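Local coordinates for protein SloR (Streptococcus mutans, PDB 5CVI) that probably acts as a metal-dependent, DNA-binding transcription regulator of the DtxR/MntR family, working as a homodimer that responds to manganese, at residues Lys5-Lys10 and Leu101-Ser106. Sequence-based numbering, arbitrary orientation.
With ZN (zinc ion), chain H.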
loop_
_atom_site.group_PDB
_atom_site.type_symbol
_atom_site.label_atom_id
_atom_site.label_comp_id
_atom_site.label_asym_id
_atom_site.label_seq_id
_atom_site.Cartn_x
_atom_site.Cartn_y
_atom_site.Cartn_z
ATOM N N LYS B 5 5.451 13.395 10.355
ATOM C CA LYS B 5 6.542 13.761 11.253
ATOM C C LYS B 5 7.707 12.771 11.247
ATOM O O LYS B 5 8.861 13.163 11.405
ATOM C CB LYS B 5 6.010 13.936 12.681
ATOM C CG LYS B 5 5.032 12.853 13.105
ATOM C CD LYS B 5 4.506 13.075 14.515
ATOM C CE LYS B 5 3.212 12.307 14.745
ATOM N NZ LYS B 5 3.310 10.878 14.325
ATOM N N GLU B 6 7.398 11.492 11.062
ATOM C CA GLU B 6 8.391 10.428 11.212
ATOM C C GLU B 6 9.561 10.525 10.226
ATOM O O GLU B 6 10.679 10.106 10.535
ATOM C CB GLU B 6 7.714 9.053 11.128
ATOM C CG GLU B 6 6.691 8.809 12.231
ATOM C CD GLU B 6 6.007 7.457 12.122
ATOM O OE1 GLU B 6 6.297 6.714 11.160
ATOM O OE2 GLU B 6 5.175 7.140 13.000
ATOM N N ASP B 7 9.303 11.091 9.053
ATOM C CA ASP B 7 10.322 11.210 8.013
ATOM C C ASP B 7 11.493 12.091 8.438
ATOM O O ASP B 7 12.582 12.012 7.871
ATOM C CB ASP B 7 9.705 11.739 6.719
ATOM C CG ASP B 7 8.712 10.772 6.118
ATOM O OD1 ASP B 7 8.859 9.556 6.358
ATOM O OD2 ASP B 7 7.786 11.224 5.414
ATOM N N TYR B 8 11.259 12.926 9.443
ATOM C CA TYR B 8 12.312 13.748 10.019
ATOM C C TYR B 8 13.364 12.852 10.667
ATOM O O TYR B 8 14.552 13.169 10.666
ATOM C CB TYR B 8 11.718 14.720 11.043
ATOM C CG TYR B 8 12.714 15.674 11.659
ATOM C CD1 TYR B 8 13.098 16.833 10.998
ATOM C CD2 TYR B 8 13.261 15.423 12.910
ATOM C CE1 TYR B 8 14.006 17.713 11.562
ATOM C CE2 TYR B 8 14.168 16.294 13.481
ATOM C CZ TYR B 8 14.539 17.437 12.804
ATOM O OH TYR B 8 15.441 18.308 13.373
ATOM N N LEU B 9 12.921 11.722 11.207
ATOM C CA LEU B 9 13.825 10.779 11.854
ATOM C C LEU B 9 14.823 10.165 10.873
ATOM O O LEU B 9 15.988 9.957 11.212
ATOM C CB LEU B 9 13.038 9.683 12.578
ATOM C CG LEU B 9 12.493 10.047 13.962
ATOM C CD1 LEU B 9 11.829 11.412 13.945
ATOM C CD2 LEU B 9 11.512 8.987 14.444
ATOM N N LYS B 10 14.368 9.884 9.655
ATOM C CA LYS B 10 15.229 9.276 8.644
ATOM C C LYS B 10 16.313 10.232 8.152
ATOM O O LYS B 10 17.430 9.813 7.851
ATOM C CB LYS B 10 14.404 8.749 7.463
ATOM C CG LYS B 10 13.616 7.484 7.775
ATOM C CD LYS B 10 13.095 6.815 6.510
ATOM C CE LYS B 10 12.057 7.672 5.804
ATOM N NZ LYS B 10 11.512 6.984 4.599
ATOM N N LEU B 101 3.237 4.051 1.356
ATOM C CA LEU B 101 3.100 2.646 1.736
ATOM C C LEU B 101 3.863 2.273 3.006
ATOM O O LEU B 101 3.467 1.349 3.721
ATOM C CB LEU B 101 3.495 1.727 0.575
ATOM C CG LEU B 101 2.606 1.858 -0.664
ATOM C CD1 LEU B 101 3.023 0.891 -1.768
ATOM C CD2 LEU B 101 1.154 1.639 -0.285
ATOM N N GLU B 102 4.947 2.988 3.293
ATOM C CA GLU B 102 5.757 2.673 4.468
ATOM C C GLU B 102 5.045 3.025 5.777
ATOM O O GLU B 102 5.486 2.636 6.853
ATOM C CB GLU B 102 7.129 3.351 4.399
ATOM C CG GLU B 102 7.110 4.858 4.608
ATOM C CD GLU B 102 8.510 5.458 4.670
ATOM O OE1 GLU B 102 9.411 4.964 3.958
ATOM O OE2 GLU B 102 8.707 6.422 5.438
ATOM N N HIS B 103 3.934 3.749 5.672
ATOM C CA HIS B 103 3.157 4.151 6.842
ATOM C C HIS B 103 1.812 3.435 6.905
ATOM O O HIS B 103 1.063 3.580 7.873
ATOM C CB HIS B 103 2.933 5.661 6.843
ATOM C CG HIS B 103 4.197 6.455 6.927
ATOM N ND1 HIS B 103 5.006 6.447 8.041
ATOM C CD2 HIS B 103 4.793 7.279 6.033
ATOM C CE1 HIS B 103 6.048 7.233 7.832
ATOM N NE2 HIS B 103 5.940 7.754 6.623
ATOM N N THR B 104 1.510 2.667 5.862
ATOM C CA THR B 104 0.232 1.975 5.763
ATOM C C THR B 104 0.427 0.550 5.269
ATOM O O THR B 104 -0.155 0.151 4.263
ATOM C CB THR B 104 -0.724 2.700 4.798
ATOM O OG1 THR B 104 -0.199 2.630 3.467
ATOM C CG2 THR B 104 -0.883 4.164 5.197
ATOM N N VAL B 105 1.252 -0.211 5.977
ATOM C CA VAL B 105 1.542 -1.587 5.597
ATOM C C VAL B 105 1.908 -2.410 6.828
ATOM O O VAL B 105 2.799 -2.033 7.596
ATOM C CB VAL B 105 2.680 -1.656 4.557
ATOM C CG1 VAL B 105 3.491 -2.919 4.733
ATOM C CG2 VAL B 105 2.115 -1.562 3.150
ATOM N N SER B 106 1.218 -3.531 7.017
ATOM C CA SER B 106 1.415 -4.358 8.203
ATOM C C SER B 106 2.809 -4.977 8.239
ATOM O O SER B 106 3.487 -5.066 7.212
ATOM C CB SER B 106 0.356 -5.461 8.272
ATOM O OG SER B 106 0.616 -6.482 7.325
HETATM ZN ZN ZN H . 7.730 8.140 5.501
HETATM O O HOH W 1 3.758 5.358 10.753
#
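Asp7, Glu102 and His103 converge on one zinc ion, to which each gives a single side-chain atom. Asp7 OD1 binds the metal at 2.0 Å and Asp7 OD2 stays at 3.1 Å, which makes this carboxylate monodentate. Glu102 OE2 also binds zinc at 2.0 Å, and the two carboxylate planes are turned 66° apart. The imidazole of His103 contributes NE2, 2.1 Å from zinc. Asp7 OD1 approaches this ring at its edge, in the ring plane. Glu102 CG, set between the backbone N and the carbonyl carbon (chi1 72°), packs over one ring face, offset toward the rim; the chain beyond it is extended and takes the carboxylate to the zinc. Glu99, one turn earlier on helix 91-101, completes the four-residue site.

Lys10 and Glu102 meet tip to tip. Lys10 NZ bridges the carboxylate, 3.0 Å from both OE1 and OE2 of Glu102 and on the syn lone pair of each. Glu102 OE2 is thus shared between zinc and ammonium, whereas OE1 has a further partner in His76 ND1. At the CE1–ND1 edge of the imidazole, the Glu6 side chain runs antiparallel to that of His103, with OE1 beside the ring edge and the carboxylate and ring planes 61° apart. A water donates to Glu6 OE1 (2.9 Å) and accepts from His103 ND1 (3.2 Å), a second-shell link consistent with ND1 carrying the proton while NE2 faces the metal, and one that would help steady the ring's rotation.

The site joins the start of helix 7-18, in the N-terminal DNA-binding domain, to the turn after helix 91-101 in the metal-binding and dimerisation domain. Because both domains supply ligands, zinc here ties their relative positions together, consistent with metal-controlled DNA binding in this family, and the cationic Lys10 would partly offset the negative charge gathered by the carboxylates round the ion.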